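Local coordinates for protein indole-3-acetic acid-amido synthetase GH3.15 (Arabidopsis thaliana, PDB 6E1Q) that joins the auxin precursor indole-3-butyric acid, and the herbicide 2,4-DB, to glutamine in an ATP-dependent ligase reaction that releases AMP and diphosphate, at residues I27-L32 against P352-F357; Y356-V362 against D390-T396. The contacts are given in a common frame with arbitrary orientation. Residue numbers count along the deposited sequence, not the author numbering.

Contact 1: I27-L32 against P352-F357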
ATOM      1  N   ILE A  27     -22.605 -12.180  13.621  1.00 43.52           N
ATOM      2  CA  ILE A  27     -22.561 -11.383  12.401  1.00 39.04           C
ATOM      3  C   ILE A  27     -21.943 -12.185  11.260  1.00 38.82           C
ATOM      4  O   ILE A  27     -22.470 -12.213  10.141  1.00 45.24           O
ATOM      5  CB  ILE A  27     -21.808 -10.062  12.641  1.00 36.30           C
ATOM      6  CG1 ILE A  27     -22.594  -9.189  13.626  1.00 41.78           C
ATOM      7  CG2 ILE A  27     -21.628  -9.335  11.316  1.00 30.39           C
ATOM      8  CD1 ILE A  27     -21.842  -7.963  14.113  1.00 41.12           C
ATOM      9  N   GLN A  28     -20.815 -12.841  11.520  1.00 35.01           N
ATOM     10  CA  GLN A  28     -20.217 -13.711  10.510  1.00 37.93           C
ATOM     11  C   GLN A  28     -21.224 -14.714   9.954  1.00 38.64           C
ATOM     12  O   GLN A  28     -21.395 -14.825   8.733  1.00 39.10           O
ATOM     13  CB  GLN A  28     -19.009 -14.430  11.101  1.00 34.97           C
ATOM     14  CG  GLN A  28     -17.765 -13.558  11.135  1.00 30.33           C
ATOM     15  CD  GLN A  28     -17.201 -13.297   9.753  1.00 37.31           C
ATOM     16  OE1 GLN A  28     -16.488 -14.133   9.210  1.00 36.26           O
ATOM     17  NE2 GLN A  28     -17.509 -12.134   9.180  1.00 31.66           N
ATOM     18  N   ASP A  29     -21.921 -15.442  10.836  1.00 41.13           N
ATOM     19  CA  ASP A  29     -22.871 -16.447  10.363  1.00 40.95           C
ATOM     20  C   ASP A  29     -24.008 -15.798   9.579  1.00 46.07           C
ATOM     21  O   ASP A  29     -24.496 -16.364   8.592  1.00 47.33           O
ATOM     22  CB  ASP A  29     -23.427 -17.259  11.539  1.00 51.08           C
ATOM     23  CG  ASP A  29     -22.360 -18.094  12.235  1.00 57.04           C
ATOM     24  OD1 ASP A  29     -21.188 -18.073  11.791  1.00 60.22           O
ATOM     25  OD2 ASP A  29     -22.687 -18.755  13.242  1.00 61.67           O
ATOM     26  N   SER A  30     -24.431 -14.600   9.996  1.00 41.25           N
ATOM     27  CA  SER A  30     -25.452 -13.865   9.252  1.00 48.35           C
ATOM     28  C   SER A  30     -24.959 -13.489   7.859  1.00 47.61           C
ATOM     29  O   SER A  30     -25.695 -13.633   6.875  1.00 44.32           O
ATOM     30  CB  SER A  30     -25.850 -12.608  10.016  1.00 57.72           C
ATOM     31  OG  SER A  30     -26.866 -12.886  10.957  1.00 77.75           O
ATOM     32  N   VAL A  31     -23.721 -12.990   7.767  1.00 44.16           N
ATOM     33  CA  VAL A  31     -23.129 -12.621   6.479  1.00 42.28           C
ATOM     34  C   VAL A  31     -23.101 -13.824   5.544  1.00 37.26           C
ATOM     35  O   VAL A  31     -23.537 -13.750   4.388  1.00 40.91           O
ATOM     36  CB  VAL A  31     -21.713 -12.043   6.686  1.00 39.39           C
ATOM     37  CG1 VAL A  31     -20.972 -11.934   5.349  1.00 32.43           C
ATOM     38  CG2 VAL A  31     -21.769 -10.699   7.400  1.00 36.18           C
ATOM     39  N   LEU A  32     -22.588 -14.953   6.039  1.00 39.19           N
ATOM     40  CA  LEU A  32     -22.488 -16.155   5.214  1.00 43.37           C
ATOM     41  C   LEU A  32     -23.859 -16.590   4.700  1.00 46.71           C
ATOM     42  O   LEU A  32     -24.034 -16.878   3.506  1.00 43.79           O
ATOM     43  CB  LEU A  32     -21.843 -17.284   6.017  1.00 36.30           C
ATOM     44  CG  LEU A  32     -21.625 -18.547   5.187  1.00 40.60           C
ATOM     45  CD1 LEU A  32     -20.796 -18.204   3.959  1.00 38.65           C
ATOM     46  CD2 LEU A  32     -20.997 -19.699   5.996  1.00 40.78           C
ATOM     47  N   PRO A 352     -16.545  -7.691  11.109  1.00 36.07           N
ATOM     48  CA  PRO A 352     -17.299  -8.891  10.706  1.00 33.87           C
ATOM     49  C   PRO A 352     -18.382  -8.671   9.666  1.00 35.17           C
ATOM     50  O   PRO A 352     -18.885  -9.660   9.117  1.00 35.80           O
ATOM     51  CB  PRO A 352     -17.953  -9.354  12.021  1.00 38.16           C
ATOM     52  CG  PRO A 352     -17.234  -8.679  13.085  1.00 37.58           C
ATOM     53  CD  PRO A 352     -16.662  -7.421  12.551  1.00 38.82           C
ATOM     54  N   CYS A 353     -18.832  -7.449   9.433  1.00 30.28           N
ATOM     55  CA  CYS A 353     -19.929  -7.288   8.489  1.00 35.48           C
ATOM     56  C   CYS A 353     -19.452  -7.092   7.058  1.00 38.52           C
ATOM     57  O   CYS A 353     -20.286  -7.043   6.147  1.00 40.43           O
ATOM     58  CB  CYS A 353     -20.820  -6.113   8.902  1.00 36.54           C
ATOM     59  SG  CYS A 353     -19.929  -4.587   8.919  1.00 40.66           S
ATOM     60  N   MET A 354     -18.138  -6.986   6.831  1.00 33.30           N
ATOM     61  CA  MET A 354     -17.614  -6.660   5.506  1.00 35.12           C
ATOM     62  C   MET A 354     -17.453  -7.881   4.609  1.00 38.09           C
ATOM     63  O   MET A 354     -17.140  -7.726   3.426  1.00 44.91           O
ATOM     64  CB  MET A 354     -16.271  -5.937   5.635  1.00 31.65           C
ATOM     65  CG  MET A 354     -16.353  -4.698   6.516  1.00 37.60           C
ATOM     66  SD  MET A 354     -17.622  -3.535   5.927  1.00 42.07           S
ATOM     67  CE  MET A 354     -16.867  -3.038   4.376  1.00 37.61           C
ATOM     68  N   GLY A 355     -17.677  -9.072   5.135  1.00 37.40           N
ATOM     69  CA  GLY A 355     -17.484 -10.301   4.393  1.00 37.70           C
ATOM     70  C   GLY A 355     -17.393 -11.453   5.361  1.00 30.86           C
ATOM     71  O   GLY A 355     -17.374 -11.265   6.572  1.00 35.69           O
ATOM     72  N   TYR A 356     -17.379 -12.662   4.809  1.00 30.06           N
ATOM     73  CA  TYR A 356     -17.161 -13.870   5.601  1.00 30.97           C
ATOM     74  C   TYR A 356     -15.691 -14.247   5.491  1.00 33.62           C
ATOM     75  O   TYR A 356     -15.185 -14.465   4.384  1.00 33.61           O
ATOM     76  CB  TYR A 356     -18.045 -15.032   5.138  1.00 38.28           C
ATOM     77  CG  TYR A 356     -17.941 -16.256   6.038  1.00 36.36           C
ATOM     78  CD1 TYR A 356     -18.571 -16.285   7.277  1.00 32.97           C
ATOM     79  CD2 TYR A 356     -17.196 -17.369   5.655  1.00 36.72           C
ATOM     80  CE1 TYR A 356     -18.475 -17.390   8.103  1.00 40.25           C
ATOM     81  CE2 TYR A 356     -17.089 -18.484   6.481  1.00 40.97           C
ATOM     82  CZ  TYR A 356     -17.738 -18.489   7.704  1.00 43.69           C
ATOM     83  OH  TYR A 356     -17.654 -19.582   8.542  1.00 42.00           O
ATOM     84  N   PHE A 357     -15.019 -14.333   6.636  1.00 30.68           N
ATOM     85  CA  PHE A 357     -13.563 -14.384   6.696  1.00 29.66           C
ATOM     86  C   PHE A 357     -13.115 -15.706   7.295  1.00 36.14           C
ATOM     87  O   PHE A 357     -13.432 -16.007   8.450  1.00 44.69           O
ATOM     88  CB  PHE A 357     -13.011 -13.226   7.528  1.00 28.21           C
ATOM     89  CG  PHE A 357     -13.385 -11.867   7.008  1.00 33.99           C
ATOM     90  CD1 PHE A 357     -12.835 -11.389   5.831  1.00 39.66           C
ATOM     91  CD2 PHE A 357     -14.264 -11.062   7.702  1.00 31.24           C
ATOM     92  CE1 PHE A 357     -13.175 -10.140   5.353  1.00 43.25           C
ATOM     93  CE2 PHE A 357     -14.591  -9.819   7.242  1.00 35.85           C
ATOM     94  CZ  PHE A 357     -14.052  -9.357   6.053  1.00 43.00           C
TER

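Contact 2: Y356-V362 against D390-T396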
ATOM      1  N   TYR A 356     -17.379 -12.662   4.809  1.00 30.06           N
ATOM      2  CA  TYR A 356     -17.161 -13.870   5.601  1.00 30.97           C
ATOM      3  C   TYR A 356     -15.691 -14.247   5.491  1.00 33.62           C
ATOM      4  O   TYR A 356     -15.185 -14.465   4.384  1.00 33.61           O
ATOM      5  CB  TYR A 356     -18.045 -15.032   5.138  1.00 38.28           C
ATOM      6  CG  TYR A 356     -17.941 -16.256   6.038  1.00 36.36           C
ATOM      7  CD1 TYR A 356     -18.571 -16.285   7.277  1.00 32.97           C
ATOM      8  CD2 TYR A 356     -17.196 -17.369   5.655  1.00 36.72           C
ATOM      9  CE1 TYR A 356     -18.475 -17.390   8.103  1.00 40.25           C
ATOM     10  CE2 TYR A 356     -17.089 -18.484   6.481  1.00 40.97           C
ATOM     11  CZ  TYR A 356     -17.738 -18.489   7.704  1.00 43.69           C
ATOM     12  OH  TYR A 356     -17.654 -19.582   8.542  1.00 42.00           O
ATOM     13  N   PHE A 357     -15.019 -14.333   6.636  1.00 30.68           N
ATOM     14  CA  PHE A 357     -13.563 -14.384   6.696  1.00 29.66           C
ATOM     15  C   PHE A 357     -13.115 -15.706   7.295  1.00 36.14           C
ATOM     16  O   PHE A 357     -13.432 -16.007   8.450  1.00 44.69           O
ATOM     17  CB  PHE A 357     -13.011 -13.226   7.528  1.00 28.21           C
ATOM     18  CG  PHE A 357     -13.385 -11.867   7.008  1.00 33.99           C
ATOM     19  CD1 PHE A 357     -12.835 -11.389   5.831  1.00 39.66           C
ATOM     20  CD2 PHE A 357     -14.264 -11.062   7.702  1.00 31.24           C
ATOM     21  CE1 PHE A 357     -13.175 -10.140   5.353  1.00 43.25           C
ATOM     22  CE2 PHE A 357     -14.591  -9.819   7.242  1.00 35.85           C
ATOM     23  CZ  PHE A 357     -14.052  -9.357   6.053  1.00 43.00           C
ATOM     24  N   GLU A 358     -12.374 -16.484   6.520  1.00 42.26           N
ATOM     25  CA  GLU A 358     -11.687 -17.663   7.025  1.00 40.50           C
ATOM     26  C   GLU A 358     -10.185 -17.433   6.975  1.00 41.07           C
ATOM     27  O   GLU A 358      -9.695 -16.457   6.399  1.00 37.60           O
ATOM     28  CB  GLU A 358     -12.072 -18.910   6.226  1.00 38.45           C
ATOM     29  CG  GLU A 358     -13.546 -19.277   6.352  1.00 34.76           C
ATOM     30  CD  GLU A 358     -13.941 -20.363   5.375  1.00 45.78           C
ATOM     31  OE1 GLU A 358     -14.008 -20.072   4.159  1.00 42.90           O
ATOM     32  OE2 GLU A 358     -14.180 -21.506   5.821  1.00 49.19           O
ATOM     33  N   PHE A 359      -9.442 -18.342   7.594  1.00 35.38           N
ATOM     34  CA  PHE A 359      -8.005 -18.134   7.724  1.00 34.56           C
ATOM     35  C   PHE A 359      -7.286 -19.452   7.523  1.00 35.78           C
ATOM     36  O   PHE A 359      -7.560 -20.436   8.216  1.00 38.25           O
ATOM     37  CB  PHE A 359      -7.659 -17.498   9.069  1.00 31.60           C
ATOM     38  CG  PHE A 359      -8.186 -16.100   9.185  1.00 33.22           C
ATOM     39  CD1 PHE A 359      -9.481 -15.874   9.627  1.00 27.31           C
ATOM     40  CD2 PHE A 359      -7.431 -15.021   8.743  1.00 32.16           C
ATOM     41  CE1 PHE A 359      -9.997 -14.589   9.672  1.00 28.27           C
ATOM     42  CE2 PHE A 359      -7.933 -13.739   8.798  1.00 28.95           C
ATOM     43  CZ  PHE A 359      -9.223 -13.528   9.267  1.00 28.57           C
ATOM     44  N   LEU A 360      -6.378 -19.450   6.567  1.00 36.03           N
ATOM     45  CA  LEU A 360      -5.560 -20.604   6.254  1.00 40.62           C
ATOM     46  C   LEU A 360      -4.263 -20.512   7.052  1.00 40.74           C
ATOM     47  O   LEU A 360      -3.517 -19.530   6.924  1.00 36.76           O
ATOM     48  CB  LEU A 360      -5.312 -20.625   4.746  1.00 40.67           C
ATOM     49  CG  LEU A 360      -4.428 -21.662   4.084  1.00 51.83           C
ATOM     50  CD1 LEU A 360      -4.756 -23.059   4.595  1.00 57.69           C
ATOM     51  CD2 LEU A 360      -4.646 -21.543   2.575  1.00 50.89           C
ATOM     52  N   GLU A 361      -4.011 -21.515   7.900  1.00 42.08           N
ATOM     53  CA  GLU A 361      -2.750 -21.575   8.633  1.00 42.16           C
ATOM     54  C   GLU A 361      -1.588 -21.611   7.655  1.00 41.96           C
ATOM     55  O   GLU A 361      -1.627 -22.329   6.655  1.00 44.76           O
ATOM     56  CB  GLU A 361      -2.696 -22.811   9.535  1.00 50.78           C
ATOM     57  CG  GLU A 361      -3.746 -22.875  10.625  1.00 68.66           C
ATOM     58  CD  GLU A 361      -3.463 -23.984  11.631  1.00 81.06           C
ATOM     59  OE1 GLU A 361      -2.910 -25.029  11.229  1.00 84.80           O
ATOM     60  OE2 GLU A 361      -3.789 -23.813  12.825  1.00 85.49           O
ATOM     61  N   VAL A 362      -0.544 -20.849   7.954  1.00 38.43           N
ATOM     62  CA  VAL A 362       0.556 -20.631   7.019  1.00 54.22           C
ATOM     63  C   VAL A 362       1.740 -21.550   7.294  1.00 73.55           C
ATOM     64  O   VAL A 362       2.274 -22.161   6.367  1.00 92.97           O
ATOM     65  CB  VAL A 362       0.982 -19.147   7.040  1.00 50.27           C
ATOM     66  CG1 VAL A 362       2.354 -18.985   6.422  1.00 44.82           C
ATOM     67  CG2 VAL A 362      -0.049 -18.315   6.315  1.00 57.98           C
ATOM     68  N   ASP A 390       0.314 -17.610  12.325  1.00 37.07           N
ATOM     69  CA  ASP A 390       0.291 -16.882  11.057  1.00 33.69           C
ATOM     70  C   ASP A 390      -0.823 -17.437  10.192  1.00 37.61           C
ATOM     71  O   ASP A 390      -1.054 -18.646  10.175  1.00 34.24           O
ATOM     72  CB  ASP A 390       1.624 -17.007  10.302  1.00 38.73           C
ATOM     73  CG  ASP A 390       2.764 -16.208  10.957  1.00 47.47           C
ATOM     74  OD1 ASP A 390       2.503 -15.434  11.898  1.00 47.84           O
ATOM     75  OD2 ASP A 390       3.926 -16.344  10.521  1.00 51.89           O
ATOM     76  N   TYR A 391      -1.495 -16.555   9.449  1.00 29.45           N
ATOM     77  CA  TYR A 391      -2.634 -16.971   8.654  1.00 32.35           C
ATOM     78  C   TYR A 391      -2.701 -16.183   7.356  1.00 35.02           C
ATOM     79  O   TYR A 391      -2.301 -15.019   7.295  1.00 33.99           O
ATOM     80  CB  TYR A 391      -3.935 -16.766   9.409  1.00 30.77           C
ATOM     81  CG  TYR A 391      -4.104 -17.587  10.669  1.00 35.68           C
ATOM     82  CD1 TYR A 391      -4.658 -18.866  10.623  1.00 32.57           C
ATOM     83  CD2 TYR A 391      -3.758 -17.063  11.907  1.00 32.65           C
ATOM     84  CE1 TYR A 391      -4.838 -19.614  11.793  1.00 34.43           C
ATOM     85  CE2 TYR A 391      -3.933 -17.792  13.080  1.00 38.70           C
ATOM     86  CZ  TYR A 391      -4.472 -19.064  13.016  1.00 38.74           C
ATOM     87  OH  TYR A 391      -4.651 -19.774  14.183  1.00 39.10           O
ATOM     88  N   GLU A 392      -3.263 -16.818   6.331  1.00 38.32           N
ATOM     89  CA  GLU A 392      -3.635 -16.132   5.104  1.00 34.68           C
ATOM     90  C   GLU A 392      -5.147 -15.969   5.062  1.00 30.78           C
ATOM     91  O   GLU A 392      -5.865 -16.971   5.174  1.00 36.73           O
ATOM     92  CB  GLU A 392      -3.141 -16.909   3.875  1.00 37.98           C
ATOM     93  CG  GLU A 392      -3.654 -16.310   2.564  1.00 49.66           C
ATOM     94  CD  GLU A 392      -3.195 -17.051   1.309  1.00 53.55           C
ATOM     95  OE1 GLU A 392      -2.684 -18.192   1.399  1.00 53.13           O
ATOM     96  OE2 GLU A 392      -3.366 -16.469   0.220  1.00 52.48           O
ATOM     97  N   PRO A 393      -5.691 -14.764   4.900  1.00 38.26           N
ATOM     98  CA  PRO A 393      -7.155 -14.631   4.875  1.00 34.72           C
ATOM     99  C   PRO A 393      -7.756 -15.288   3.641  1.00 38.75           C
ATOM    100  O   PRO A 393      -7.166 -15.296   2.558  1.00 32.13           O
ATOM    101  CB  PRO A 393      -7.384 -13.114   4.866  1.00 34.13           C
ATOM    102  CG  PRO A 393      -6.074 -12.522   5.326  1.00 36.87           C
ATOM    103  CD  PRO A 393      -5.022 -13.461   4.776  1.00 31.19           C
ATOM    104  N   VAL A 394      -8.940 -15.859   3.836  1.00 34.62           N
ATOM    105  CA  VAL A 394      -9.713 -16.549   2.818  1.00 33.66           C
ATOM    106  C   VAL A 394     -11.101 -15.922   2.879  1.00 38.69           C
ATOM    107  O   VAL A 394     -11.842 -16.142   3.851  1.00 33.48           O
ATOM    108  CB  VAL A 394      -9.759 -18.066   3.077  1.00 39.63           C
ATOM    109  CG1 VAL A 394     -10.633 -18.764   2.072  1.00 41.81           C
ATOM    110  CG2 VAL A 394      -8.341 -18.655   3.050  1.00 30.92           C
ATOM    111  N   VAL A 395     -11.440 -15.102   1.883  1.00 32.55           N
ATOM    112  CA  VAL A 395     -12.588 -14.210   1.985  1.00 31.26           C
ATOM    113  C   VAL A 395     -13.701 -14.672   1.063  1.00 32.15           C
ATOM    114  O   VAL A 395     -13.468 -15.140  -0.058  1.00 34.68           O
ATOM    115  CB  VAL A 395     -12.213 -12.739   1.702  1.00 31.48           C
ATOM    116  CG1 VAL A 395     -11.072 -12.290   2.622  1.00 29.02           C
ATOM    117  CG2 VAL A 395     -11.855 -12.528   0.200  1.00 28.55           C
ATOM    118  N   THR A 396     -14.922 -14.488   1.498  1.00 31.27           N
ATOM    119  CA  THR A 396     -16.104 -14.771   0.752  1.00 27.86           C
ATOM    120  C   THR A 396     -16.846 -13.462   0.813  1.00 39.60           C
ATOM    121  O   THR A 396     -17.136 -12.966   1.858  1.00 36.98           O
ATOM    122  CB  THR A 396     -16.902 -15.881   1.362  1.00 30.35           C
ATOM    123  OG1 THR A 396     -16.224 -17.082   1.126  1.00 38.37           O
ATOM    124  CG2 THR A 396     -18.188 -15.980   0.729  1.00 30.81           C
TER
HETATM  125  O   HOH W   1     -14.355 -17.463   3.185  1.00 34.02           O

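Contact 1: I27-L32 against P352-F357
The side-chain amide of Gln28 makes all three hydrogen bonds between the segments, reaching from the helix to backbone groups of 352-357. Its NE2 donates to Pro352 O and to Gly355 O, both at 2.8 Å, while its OE1 accepts from Phe357 N at 3.0 Å in a nearly straight bond (171°). One side chain ties two carbonyls of the turn to the first part of the strand, so the path of the chain through Gly355 is pinned at both ends. Apolar contacts flank this centre. Ile27 CG2 packs on Pro352 CB at 3.7 Å, and Val31 CG1 lies 3.6 Å from Gly355 C; a CB at this glycine would point away from the helix and crowd the Phe357 ring, 3.5 Å from its CZ. One turn on from Gln28, Leu32 covers the ring of Tyr356: its CD2 sits 4.0 Å from the ring centroid in a CH-pi contact over the face, and Gln28 O meets the ring edge at CD1, 3.5 Å away. The contact seats helix 24-38 of the N-terminal region on the start of strand 356-361. Helix 55-61 packs beside it, touching Leu32 and Tyr356, and Met354 turns the other way, onto helix 112-132.

Contact 2: Y356-V362 against D390-T396
Strands 356-361 and 390-396 run antiparallel, with 140° between their directions and a closest axis approach of 4.4 Å. Three hydrogen-bonded pairs alternate with three non-hydrogen-bonded ones. Tyr356 N to Thr396 O (3.0 Å) and Thr396 N to Tyr356 O (2.9 Å) close one end; Glu358 and Val394 exchange two bonds of 2.7 Å, and Leu360 and Glu392 follow. Val362 N to Asp390 O, at 3.2 Å, extends the pairing past the strand. On one face Phe359 CB meets Tyr391 CD1 at 3.6 Å, and Phe357 turns its ring edge to Val395, CD1 to CG1 at 3.8 Å. The face of Glu358, Leu360 and Val394 is mixed: Leu360 CB packs on Val394 CG2 at 4.0 Å, while a water lies 2.8 Å from both Glu358 OE1 and Thr396 OG1 and 2.9 Å from Val394 O. Glu358 also forms salt bridges with Lys59 and Arg403, Glu392 with Arg405, and Thr396 OG1 accepts from Arg403 N. Strand 379-381 flanks 356-361 at the sheet edge, and 404-416 flanks 390-396 on the other side. The pair belongs to the beta-rich GH3 central region, where the Pro393 side chain lies about 4 Å from those of ATP-binding Tyr326 and Asp408.

Contacts 1 and 2 meet at Tyr356 and Phe357, and their centres are 13 Å apart. The two residues divide their backbone bonds: Phe357 N goes to Gln28 in contact 1, Tyr356 N and O to Thr396 in contact 2. Helix 24-38 is therefore joined through strand 356-361 to strand 390-396 of the central sheet. Neither contact touches the bound (2,4-dichlorophenoxy)acetic acid, but Phe357 brings both near the pocket. Its side chain is about 11 Å from the ligand and about 7 Å from the side chains of substrate-binding Phe332 and ATP-binding Tyr326, so Phe357 lies close to residues of the site without being in contact with the ligand.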